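Local coordinates for phosphotriesterase, putative (Deinococcus radiodurans, PDB 4J35), which probably hydrolyses lactones with two bound divalent metal ions, and has here been engineered for organophosphate hydrolysis, at residues A[27-32]-A[70-75]; A[75-80]-A[135-140]; A[161-166]-A[191-196]. The protein carries 7 engineered substitutions. One frame throughout, in Å; residues are numbered along the deposited sequence.

Contact 1: A[27-32]-A[70-75]; sequences GLPGYA and NNCGRN. Engineered in segment 27-32: L28 (natural residue Tyr). Engineered in segment 70-75: N71 (natural residue Asp).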
ATOM      1  N   GLY A  27      -6.927 -10.759  -4.434  1.00 28.25           N
ATOM      2  CA  GLY A  27      -6.905 -12.220  -4.411  1.00 28.24           C
ATOM      3  C   GLY A  27      -5.529 -12.729  -4.065  1.00 33.92           C
ATOM      4  O   GLY A  27      -4.562 -12.278  -4.652  1.00 35.37           O
ATOM      5  N   LEU A  28      -5.443 -13.642  -3.103  1.00 30.69           N
ATOM      6  CA  LEU A  28      -4.203 -14.335  -2.816  1.00 34.46           C
ATOM      7  C   LEU A  28      -3.830 -15.220  -3.988  1.00 32.53           C
ATOM      8  O   LEU A  28      -4.699 -15.865  -4.575  1.00 32.38           O
ATOM      9  CB  LEU A  28      -4.346 -15.178  -1.563  1.00 36.36           C
ATOM     10  CG  LEU A  28      -4.533 -14.346  -0.286  1.00 39.43           C
ATOM     11  CD1 LEU A  28      -5.109 -15.226   0.830  1.00 52.55           C
ATOM     12  CD2 LEU A  28      -3.209 -13.648   0.138  1.00 47.72           C
ATOM     13  N   PRO A  29      -2.539 -15.271  -4.315  1.00 32.14           N
ATOM     14  CA  PRO A  29      -2.103 -16.055  -5.463  1.00 37.43           C
ATOM     15  C   PRO A  29      -2.685 -17.447  -5.407  1.00 37.35           C
ATOM     16  O   PRO A  29      -2.521 -18.126  -4.398  1.00 34.81           O
ATOM     17  CB  PRO A  29      -0.590 -16.079  -5.293  1.00 39.63           C
ATOM     18  CG  PRO A  29      -0.302 -14.716  -4.722  1.00 41.87           C
ATOM     19  CD  PRO A  29      -1.428 -14.483  -3.737  1.00 36.42           C
ATOM     20  N   GLY A  30      -3.362 -17.848  -6.479  1.00 35.60           N
ATOM     21  CA  GLY A  30      -4.052 -19.133  -6.524  1.00 30.40           C
ATOM     22  C   GLY A  30      -5.544 -18.966  -6.713  1.00 27.41           C
ATOM     23  O   GLY A  30      -6.224 -19.877  -7.173  1.00 31.09           O
ATOM     24  N   TYR A  31      -6.059 -17.791  -6.351  1.00 32.33           N
ATOM     25  CA  TYR A  31      -7.495 -17.533  -6.420  1.00 31.53           C
ATOM     26  C   TYR A  31      -8.017 -17.820  -7.840  1.00 33.56           C
ATOM     27  O   TYR A  31      -9.150 -18.269  -8.011  1.00 30.72           O
ATOM     28  CB  TYR A  31      -7.830 -16.072  -6.030  1.00 32.54           C
ATOM     29  CG  TYR A  31      -7.491 -15.085  -7.116  1.00 31.79           C
ATOM     30  CD1 TYR A  31      -6.222 -14.505  -7.189  1.00 31.26           C
ATOM     31  CD2 TYR A  31      -8.415 -14.767  -8.098  1.00 35.73           C
ATOM     32  CE1 TYR A  31      -5.884 -13.645  -8.236  1.00 34.00           C
ATOM     33  CE2 TYR A  31      -8.096 -13.876  -9.132  1.00 30.83           C
ATOM     34  CZ  TYR A  31      -6.839 -13.332  -9.193  1.00 37.20           C
ATOM     35  OH  TYR A  31      -6.529 -12.485 -10.231  1.00 38.27           O
ATOM     36  N   ALA A  32      -7.207 -17.516  -8.859  1.00 34.32           N
ATOM     37  CA  ALA A  32      -7.649 -17.694 -10.237  1.00 31.52           C
ATOM     38  C   ALA A  32      -7.862 -19.172 -10.564  1.00 32.36           C
ATOM     39  O   ALA A  32      -8.646 -19.524 -11.437  1.00 32.87           O
ATOM     40  CB  ALA A  32      -6.631 -17.056 -11.241  1.00 36.29           C
ATOM     41  N   ASN A  70       0.909  -7.118  -8.990  1.00 31.17           N
ATOM     42  CA  ASN A  70       0.547  -7.685 -10.276  1.00 30.01           C
ATOM     43  C   ASN A  70      -0.008  -9.097 -10.150  1.00 31.15           C
ATOM     44  O   ASN A  70      -0.856  -9.473 -10.951  1.00 30.03           O
ATOM     45  CB  ASN A  70       1.729  -7.720 -11.262  1.00 28.93           C
ATOM     46  CG  ASN A  70       2.260  -6.329 -11.612  1.00 30.84           C
ATOM     47  OD1 ASN A  70       1.930  -5.328 -10.963  1.00 30.17           O
ATOM     48  ND2 ASN A  70       3.101  -6.267 -12.643  1.00 30.04           N
ATOM     49  N   ASN A  71       0.459  -9.871  -9.169  1.00 29.16           N
ATOM     50  CA  ASN A  71       0.064 -11.275  -9.064  1.00 28.63           C
ATOM     51  C   ASN A  71      -0.996 -11.522  -7.987  1.00 35.94           C
ATOM     52  O   ASN A  71      -1.236 -12.667  -7.603  1.00 34.04           O
ATOM     53  CB  ASN A  71       1.307 -12.171  -8.835  1.00 33.49           C
ATOM     54  CG  ASN A  71       2.143 -11.746  -7.601  1.00 44.07           C
ATOM     55  OD1 ASN A  71       2.117 -10.591  -7.171  1.00 36.51           O
ATOM     56  ND2 ASN A  71       2.921 -12.679  -7.070  1.00 47.03           N
ATOM     57  N   CYS A  72      -1.631 -10.454  -7.494  1.00 31.27           N
ATOM     58  CA  CYS A  72      -2.652 -10.595  -6.470  1.00 31.03           C
ATOM     59  C   CYS A  72      -3.954 -10.001  -6.941  1.00 37.38           C
ATOM     60  O   CYS A  72      -4.705  -9.437  -6.145  1.00 31.79           O
ATOM     61  CB  CYS A  72      -2.244  -9.905  -5.173  1.00 28.65           C
ATOM     62  SG  CYS A  72      -0.712 -10.593  -4.438  1.00 33.52           S
ATOM     63  N   GLY A  73      -4.230 -10.119  -8.234  1.00 36.73           N
ATOM     64  CA  GLY A  73      -5.556  -9.748  -8.700  1.00 32.00           C
ATOM     65  C   GLY A  73      -5.732  -8.330  -9.172  1.00 38.07           C
ATOM     66  O   GLY A  73      -6.853  -7.904  -9.420  1.00 33.19           O
ATOM     67  N   ARG A  74      -4.629  -7.597  -9.301  1.00 28.65           N
ATOM     68  CA  ARG A  74      -4.660  -6.206  -9.765  1.00 27.77           C
ATOM     69  C   ARG A  74      -5.400  -6.075 -11.073  1.00 29.43           C
ATOM     70  O   ARG A  74      -5.191  -6.868 -12.023  1.00 30.90           O
ATOM     71  CB  ARG A  74      -3.215  -5.711 -10.012  1.00 32.26           C
ATOM     72  CG  ARG A  74      -3.132  -4.294 -10.620  1.00 26.33           C
ATOM     73  CD  ARG A  74      -1.698  -3.931 -11.053  1.00 28.65           C
ATOM     74  NE  ARG A  74      -1.291  -4.704 -12.208  1.00 32.67           N
ATOM     75  CZ  ARG A  74      -0.238  -4.422 -12.982  1.00 30.63           C
ATOM     76  NH1 ARG A  74       0.511  -3.333 -12.743  1.00 30.51           N
ATOM     77  NH2 ARG A  74       0.053  -5.231 -13.981  1.00 32.99           N
ATOM     78  N   ASN A  75      -6.262  -5.067 -11.120  1.00 29.42           N
ATOM     79  CA  ASN A  75      -7.186  -4.889 -12.242  1.00 31.09           C
ATOM     80  C   ASN A  75      -7.418  -3.425 -12.518  1.00 33.32           C
ATOM     81  O   ASN A  75      -8.405  -2.842 -12.076  1.00 35.15           O
ATOM     82  CB  ASN A  75      -8.518  -5.558 -11.966  1.00 37.55           C
ATOM     83  CG  ASN A  75      -9.395  -5.640 -13.210  1.00 38.66           C
ATOM     84  OD1 ASN A  75      -9.296  -4.818 -14.111  1.00 41.61           O
ATOM     85  ND2 ASN A  75     -10.248  -6.653 -13.261  1.00 42.89           N
TER
HETATM   86  O   HOH W   1      -3.264 -11.505 -10.337  1.00 45.57           O
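The backbone N of G27 donates to C72 O at 3.1 Å. This bond joins two beta-alpha loops of a TIM barrel, one following strand 17-26 and the other following strand 61-66. Metallo-dependent hydrolases of this family place their active site at this end of the barrel. Past G27 the chain makes a type II beta turn from L28 to Y31. G30, with its positive phi, holds the third position of the turn. The turn returns Y31 to the opposing loop. Y31 CG lies between its own backbone N and carbonyl carbon (chi1 76°), and the ring reaches over to G73. There Y31 OH lies 3.3 Å from G73 CA, close to where a side chain on that glycine would stand. A water in the plane of the ring takes the G73 N-H, its O lying 2.7 Å from G73 N. It also donates to N70 O and makes a weak bond to Y31 OH. An alanine at Y31 would probably open a gap beside G73 and leave this water without its weak phenol partner. The engineered L28 points away from the other loop. The engineered N71 accepts from F97 N through OD1, and N71 O meets P29 CG at 3.7 Å. C72 turns its SG beside its own backbone N, anti to the carbonyl carbon. The sulfur then lies against the proline ring, with C72 SG 4.0 Å from P29 CD.

Contact 2: A[75-80]-A[135-140]; sequences NPAFLR and TGIRAG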
ATOM      1  N   ASN A  75      -6.262  -5.067 -11.120  1.00 29.42           N
ATOM      2  CA  ASN A  75      -7.186  -4.889 -12.242  1.00 31.09           C
ATOM      3  C   ASN A  75      -7.418  -3.425 -12.518  1.00 33.32           C
ATOM      4  O   ASN A  75      -8.405  -2.842 -12.076  1.00 35.15           O
ATOM      5  CB  ASN A  75      -8.518  -5.558 -11.966  1.00 37.55           C
ATOM      6  CG  ASN A  75      -9.395  -5.640 -13.210  1.00 38.66           C
ATOM      7  OD1 ASN A  75      -9.296  -4.818 -14.111  1.00 41.61           O
ATOM      8  ND2 ASN A  75     -10.248  -6.653 -13.261  1.00 42.89           N
ATOM      9  N   PRO A  76      -6.498  -2.806 -13.253  1.00 34.78           N
ATOM     10  CA  PRO A  76      -6.573  -1.365 -13.484  1.00 41.51           C
ATOM     11  C   PRO A  76      -7.870  -0.883 -14.143  1.00 40.78           C
ATOM     12  O   PRO A  76      -8.349   0.201 -13.789  1.00 41.49           O
ATOM     13  CB  PRO A  76      -5.384  -1.094 -14.408  1.00 39.82           C
ATOM     14  CG  PRO A  76      -4.452  -2.224 -14.160  1.00 42.33           C
ATOM     15  CD  PRO A  76      -5.300  -3.406 -13.865  1.00 39.54           C
ATOM     16  N   ALA A  77      -8.393  -1.630 -15.106  1.00 41.20           N
ATOM     17  CA  ALA A  77      -9.625  -1.231 -15.777  1.00 41.24           C
ATOM     18  C   ALA A  77     -10.825  -1.233 -14.816  1.00 39.01           C
ATOM     19  O   ALA A  77     -11.684  -0.386 -14.937  1.00 41.70           O
ATOM     20  CB  ALA A  77      -9.899  -2.145 -16.956  1.00 47.57           C
ATOM     21  N   PHE A  78     -10.879  -2.181 -13.877  1.00 41.23           N
ATOM     22  CA  PHE A  78     -11.911  -2.162 -12.841  1.00 39.15           C
ATOM     23  C   PHE A  78     -11.707  -0.947 -11.915  1.00 38.22           C
ATOM     24  O   PHE A  78     -12.642  -0.195 -11.643  1.00 33.33           O
ATOM     25  CB  PHE A  78     -11.957  -3.491 -12.056  1.00 38.63           C
ATOM     26  CG  PHE A  78     -13.048  -3.531 -11.008  1.00 36.68           C
ATOM     27  CD1 PHE A  78     -14.356  -3.836 -11.355  1.00 39.06           C
ATOM     28  CD2 PHE A  78     -12.775  -3.231  -9.687  1.00 30.58           C
ATOM     29  CE1 PHE A  78     -15.352  -3.822 -10.404  1.00 39.92           C
ATOM     30  CE2 PHE A  78     -13.778  -3.225  -8.736  1.00 37.99           C
ATOM     31  CZ  PHE A  78     -15.061  -3.518  -9.093  1.00 37.85           C
ATOM     32  N   LEU A  79     -10.476  -0.703 -11.459  1.00 31.49           N
ATOM     33  CA  LEU A  79     -10.234   0.492 -10.657  1.00 30.61           C
ATOM     34  C   LEU A  79     -10.672   1.775 -11.376  1.00 42.79           C
ATOM     35  O   LEU A  79     -11.196   2.691 -10.751  1.00 39.73           O
ATOM     36  CB  LEU A  79      -8.743   0.612 -10.320  1.00 38.09           C
ATOM     37  CG  LEU A  79      -8.115  -0.532  -9.526  1.00 34.67           C
ATOM     38  CD1 LEU A  79      -6.668  -0.171  -9.263  1.00 32.83           C
ATOM     39  CD2 LEU A  79      -8.830  -0.806  -8.209  1.00 33.59           C
ATOM     40  N   ARG A  80     -10.446   1.855 -12.686  1.00 37.33           N
ATOM     41  CA  ARG A  80     -10.913   3.019 -13.457  1.00 41.35           C
ATOM     42  C   ARG A  80     -12.434   3.125 -13.476  1.00 37.90           C
ATOM     43  O   ARG A  80     -12.982   4.222 -13.351  1.00 41.02           O
ATOM     44  CB  ARG A  80     -10.372   2.984 -14.890  1.00 42.50           C
ATOM     45  CG  ARG A  80     -10.793   4.181 -15.740  1.00 49.60           C
ATOM     46  CD  ARG A  80      -9.904   4.335 -16.965  1.00 53.01           C
ATOM     47  NE  ARG A  80     -10.092   3.235 -17.903  1.00 61.19           N
ATOM     48  CZ  ARG A  80      -9.441   3.102 -19.053  1.00 50.54           C
ATOM     49  NH1 ARG A  80      -8.542   3.999 -19.427  1.00 60.61           N
ATOM     50  NH2 ARG A  80      -9.690   2.058 -19.829  1.00 60.90           N
ATOM     51  N   THR A 135      -3.674  -1.053 -21.975  1.00 58.56           N
ATOM     52  CA  THR A 135      -4.850  -0.203 -21.745  1.00 52.83           C
ATOM     53  C   THR A 135      -4.573   1.290 -21.723  1.00 59.81           C
ATOM     54  O   THR A 135      -5.496   2.091 -21.860  1.00 67.96           O
ATOM     55  CB  THR A 135      -5.504  -0.496 -20.401  1.00 52.04           C
ATOM     56  OG1 THR A 135      -4.588  -0.154 -19.356  1.00 49.33           O
ATOM     57  CG2 THR A 135      -5.894  -1.957 -20.295  1.00 52.67           C
ATOM     58  N   GLY A 136      -3.320   1.672 -21.519  1.00 58.00           N
ATOM     59  CA  GLY A 136      -2.995   3.075 -21.365  1.00 50.84           C
ATOM     60  C   GLY A 136      -3.182   3.556 -19.941  1.00 44.20           C
ATOM     61  O   GLY A 136      -2.958   4.724 -19.626  1.00 44.88           O
ATOM     62  N   ILE A 137      -3.614   2.667 -19.055  1.00 47.06           N
ATOM     63  CA  ILE A 137      -3.698   3.023 -17.648  1.00 42.64           C
ATOM     64  C   ILE A 137      -2.322   2.825 -17.026  1.00 38.33           C
ATOM     65  O   ILE A 137      -1.787   1.717 -17.060  1.00 43.11           O
ATOM     66  CB  ILE A 137      -4.715   2.156 -16.920  1.00 41.14           C
ATOM     67  CG1 ILE A 137      -6.059   2.236 -17.643  1.00 43.66           C
ATOM     68  CG2 ILE A 137      -4.846   2.599 -15.479  1.00 35.63           C
ATOM     69  CD1 ILE A 137      -7.132   1.402 -17.016  1.00 55.56           C
ATOM     70  N   ARG A 138      -1.752   3.884 -16.457  1.00 42.07           N
ATOM     71  CA  ARG A 138      -0.416   3.791 -15.890  1.00 44.76           C
ATOM     72  C   ARG A 138      -0.411   3.563 -14.377  1.00 41.95           C
ATOM     73  O   ARG A 138      -1.281   4.058 -13.662  1.00 38.87           O
ATOM     74  CB  ARG A 138       0.398   5.033 -16.254  1.00 43.95           C
ATOM     75  CG  ARG A 138       0.688   5.114 -17.761  1.00 45.94           C
ATOM     76  CD  ARG A 138       0.914   6.569 -18.199  1.00 42.38           C
ATOM     77  NE  ARG A 138       2.112   7.142 -17.584  1.00 46.98           N
ATOM     78  CZ  ARG A 138       2.393   8.442 -17.546  1.00 53.82           C
ATOM     79  NH1 ARG A 138       1.548   9.322 -18.064  1.00 60.26           N
ATOM     80  NH2 ARG A 138       3.516   8.859 -16.976  1.00 54.46           N
ATOM     81  N   ALA A 139       0.574   2.792 -13.908  1.00 40.47           N
ATOM     82  CA  ALA A 139       0.809   2.634 -12.478  1.00 39.28           C
ATOM     83  C   ALA A 139       1.360   3.937 -11.911  1.00 42.93           C
ATOM     84  O   ALA A 139       2.186   4.584 -12.538  1.00 40.33           O
ATOM     85  CB  ALA A 139       1.773   1.493 -12.217  1.00 38.03           C
ATOM     86  N   GLY A 140       0.917   4.307 -10.715  1.00 35.02           N
ATOM     87  CA  GLY A 140       1.346   5.558 -10.088  1.00 36.72           C
ATOM     88  C   GLY A 140       2.298   5.344  -8.929  1.00 39.08           C
ATOM     89  O   GLY A 140       2.867   6.304  -8.383  1.00 34.96           O
TER
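The guanidinium of R80 carries the CD1 methyl of I137 on one face. I137 CD1 sits over the centre of the group, 3.5 Å from R80 CZ. T135 O approaches the same group obliquely and makes no hydrogen bond with it. The contact belongs to the outer layer of the TIM barrel, where the first turns of helix 76-86 meet the loop after helix 116-129. The R80 chain leaves with CG anti to the backbone N and bends at chi3 (67°), which sets NE beside I137. The guanidinium comes to lie across I137, with R80 NH1 3.5 Å from I137 CG1. On the other branch of I137, CG2 meets P76 CB at 3.9 Å. The isoleucine thus fits between the first residue of the helix and a side chain one turn later. Elsewhere I137 also touches V6, and P76 touches I132. N75 is the N-cap of the helix: its OD1 accepts from F78 N at 3.1 Å, with the donor above the amide plane. In the facing loop T135 OG1 bonds to I132 O. In an ST turn, T135 OG1 also accepts from I137 N at 3.0 Å.

Contact 3: A[161-166]-A[191-196]; sequences AAARVQ and TSLGAD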
ATOM      1  N   ALA A 161      15.546  -3.232  -9.401  1.00 36.02           N
ATOM      2  CA  ALA A 161      14.795  -2.751 -10.566  1.00 36.56           C
ATOM      3  C   ALA A 161      13.955  -1.508 -10.213  1.00 36.74           C
ATOM      4  O   ALA A 161      13.900  -0.555 -10.988  1.00 32.93           O
ATOM      5  CB  ALA A 161      13.910  -3.833 -11.114  1.00 35.65           C
ATOM      6  N   ALA A 162      13.281  -1.530  -9.061  1.00 32.62           N
ATOM      7  CA  ALA A 162      12.508  -0.371  -8.624  1.00 36.17           C
ATOM      8  C   ALA A 162      13.375   0.887  -8.407  1.00 34.51           C
ATOM      9  O   ALA A 162      12.975   1.992  -8.777  1.00 33.45           O
ATOM     10  CB  ALA A 162      11.754  -0.701  -7.351  1.00 39.65           C
ATOM     11  N   ALA A 163      14.542   0.733  -7.787  1.00 43.34           N
ATOM     12  CA  ALA A 163      15.385   1.905  -7.513  1.00 41.18           C
ATOM     13  C   ALA A 163      15.760   2.591  -8.829  1.00 40.57           C
ATOM     14  O   ALA A 163      15.780   3.816  -8.946  1.00 42.00           O
ATOM     15  CB  ALA A 163      16.619   1.511  -6.696  1.00 36.64           C
ATOM     16  N   ARG A 164      16.031   1.788  -9.839  1.00 39.65           N
ATOM     17  CA  ARG A 164      16.359   2.306 -11.151  1.00 38.51           C
ATOM     18  C   ARG A 164      15.199   3.055 -11.788  1.00 38.37           C
ATOM     19  O   ARG A 164      15.360   4.154 -12.311  1.00 41.59           O
ATOM     20  CB  ARG A 164      16.787   1.140 -12.026  1.00 46.58           C
ATOM     21  CG  ARG A 164      17.129   1.509 -13.413  1.00 62.45           C
ATOM     22  CD  ARG A 164      17.703   0.285 -14.086  1.00 74.91           C
ATOM     23  NE  ARG A 164      18.245   0.568 -15.405  1.00 76.63           N
ATOM     24  CZ  ARG A 164      18.429  -0.365 -16.338  1.00 79.56           C
ATOM     25  NH1 ARG A 164      18.094  -1.651 -16.098  1.00 58.41           N
ATOM     26  NH2 ARG A 164      18.940  -0.008 -17.517  1.00 61.57           N
ATOM     27  N   VAL A 165      14.009   2.476 -11.748  1.00 35.50           N
ATOM     28  CA  VAL A 165      12.860   3.189 -12.271  1.00 31.39           C
ATOM     29  C   VAL A 165      12.623   4.470 -11.476  1.00 35.90           C
ATOM     30  O   VAL A 165      12.235   5.489 -12.049  1.00 43.47           O
ATOM     31  CB  VAL A 165      11.543   2.304 -12.244  1.00 33.49           C
ATOM     32  CG1 VAL A 165      10.408   3.116 -12.813  1.00 36.04           C
ATOM     33  CG2 VAL A 165      11.755   1.052 -13.045  1.00 32.61           C
ATOM     34  N   GLN A 166      12.864   4.426 -10.166  1.00 32.61           N
ATOM     35  CA  GLN A 166      12.651   5.595  -9.297  1.00 37.60           C
ATOM     36  C   GLN A 166      13.624   6.732  -9.714  1.00 38.01           C
ATOM     37  O   GLN A 166      13.252   7.913  -9.767  1.00 38.03           O
ATOM     38  CB  GLN A 166      12.874   5.208  -7.825  1.00 33.18           C
ATOM     39  CG  GLN A 166      12.125   6.064  -6.782  1.00 35.67           C
ATOM     40  CD  GLN A 166      12.511   7.498  -6.808  1.00 43.12           C
ATOM     41  OE1 GLN A 166      13.710   7.839  -6.764  1.00 44.28           O
ATOM     42  NE2 GLN A 166      11.513   8.374  -6.944  1.00 38.44           N
ATOM     43  N   THR A 191      17.769   3.458  -0.284  1.00 32.63           N
ATOM     44  CA  THR A 191      18.560   4.698  -0.257  1.00 37.84           C
ATOM     45  C   THR A 191      19.987   4.452  -0.795  1.00 45.18           C
ATOM     46  O   THR A 191      20.506   5.270  -1.562  1.00 45.47           O
ATOM     47  CB  THR A 191      18.633   5.381   1.139  1.00 33.35           C
ATOM     48  OG1 THR A 191      19.075   4.456   2.151  1.00 36.72           O
ATOM     49  CG2 THR A 191      17.256   5.965   1.514  1.00 36.28           C
ATOM     50  N   SER A 192      20.579   3.321  -0.417  1.00 45.52           N
ATOM     51  CA  SER A 192      21.946   2.963  -0.869  1.00 48.54           C
ATOM     52  C   SER A 192      21.998   2.858  -2.395  1.00 48.10           C
ATOM     53  O   SER A 192      23.046   3.086  -3.008  1.00 39.12           O
ATOM     54  CB  SER A 192      22.414   1.640  -0.247  1.00 38.86           C
ATOM     55  OG  SER A 192      21.733   0.499  -0.823  1.00 44.55           O
ATOM     56  N   LEU A 193      20.861   2.511  -3.000  1.00 38.86           N
ATOM     57  CA  LEU A 193      20.728   2.366  -4.457  1.00 33.97           C
ATOM     58  C   LEU A 193      20.373   3.701  -5.105  1.00 34.75           C
ATOM     59  O   LEU A 193      20.143   3.776  -6.319  1.00 42.32           O
ATOM     60  CB  LEU A 193      19.652   1.301  -4.814  1.00 37.11           C
ATOM     61  CG  LEU A 193      19.938  -0.160  -4.441  1.00 35.60           C
ATOM     62  CD1 LEU A 193      18.688  -1.034  -4.618  1.00 38.31           C
ATOM     63  CD2 LEU A 193      21.107  -0.731  -5.286  1.00 42.55           C
ATOM     64  N   GLY A 194      20.364   4.767  -4.300  1.00 37.48           N
ATOM     65  CA  GLY A 194      20.145   6.118  -4.793  1.00 37.22           C
ATOM     66  C   GLY A 194      18.685   6.513  -4.997  1.00 40.02           C
ATOM     67  O   GLY A 194      18.382   7.513  -5.653  1.00 41.92           O
ATOM     68  N   ALA A 195      17.763   5.710  -4.482  1.00 36.59           N
ATOM     69  CA  ALA A 195      16.361   6.090  -4.574  1.00 36.09           C
ATOM     70  C   ALA A 195      16.085   7.278  -3.657  1.00 36.03           C
ATOM     71  O   ALA A 195      16.718   7.414  -2.597  1.00 36.89           O
ATOM     72  CB  ALA A 195      15.433   4.882  -4.233  1.00 36.49           C
ATOM     73  N   ASP A 196      15.109   8.110  -4.043  1.00 37.74           N
ATOM     74  CA  ASP A 196      14.820   9.368  -3.343  1.00 36.19           C
ATOM     75  C   ASP A 196      14.050   9.089  -2.065  1.00 41.57           C
ATOM     76  O   ASP A 196      12.927   8.592  -2.132  1.00 36.21           O
ATOM     77  CB  ASP A 196      13.999  10.259  -4.272  1.00 35.53           C
ATOM     78  CG  ASP A 196      13.731  11.643  -3.709  1.00 30.62           C
ATOM     79  OD1 ASP A 196      14.012  11.918  -2.513  1.00 35.48           O
ATOM     80  OD2 ASP A 196      13.190  12.459  -4.489  1.00 43.55           O
TER
HETATM   81  O   HOH W   2      12.106  11.561  -7.178  1.00 38.98           O
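Segment 161-166 is a piece of helix 153-169, and it passes the C-terminal end of helix 183-192. The closest CA pair is A163 with A195, 5.2 Å apart. Helix 183-192 ends in a Schellman motif. G194 is its C-prime residue, with positive phi; G194 N bonds to T191 O, and A195 N to L190 O. The chain then turns into extended backbone at A195 and D196, leading toward strand 200-202. The two helices follow one another in the outer layer of the TIM barrel, and the short strand 173-174 lies between them in sequence. A163 points its methyl at this turn. A163 CB lies 3.6 Å from L193 CB, and L193 CD1 touches it too. A195 CB borders A163 CB at 4.3 Å. One helical turn on, Q166 makes the polar contact. A bend at chi2 (-61°) turns its CD toward D196. Q166 OE1 accepts from D196 N at 3.1 Å, the N-H...O angle being 163°, with the donor above the amide plane. Q166 OE1 also lies 3.5 Å from D196 CB. The Q166 amide and the D196 carboxylate are turned 70° apart. A water bridges them, its O accepting from Q166 NE2 at 3.3 Å and donating to D196 OD2 at 3.0 Å. Beyond the contact, NE2 also donates to V171 O, and D196 OD1 accepts from A198 N. Both ends of the buried Q166 amide therefore have partners. That pairing is likely to fix its rotation, since OE1 faces a backbone N-H and NE2 faces a carbonyl.

Overall arrangement
All three contacts lie on one TIM barrel and follow in series along the chain. Contacts 1 and 2 share N75, which ends the loop of the first and caps the helix of the second; their centres are 15 Å apart. Contact 1 is near the metals: the C72 side chain is about 8 Å from a cobalt ion and about 7 Å from that of H23, a metal ligand. Contact 2 is farther out, with P76 about 12 Å from H23 between side chains, although its loop 135-140 leads to the ligand K143. Contact 3 is remote from the site. Its centre is 26 Å from that of contact 1 and 24 Å from that of contact 2.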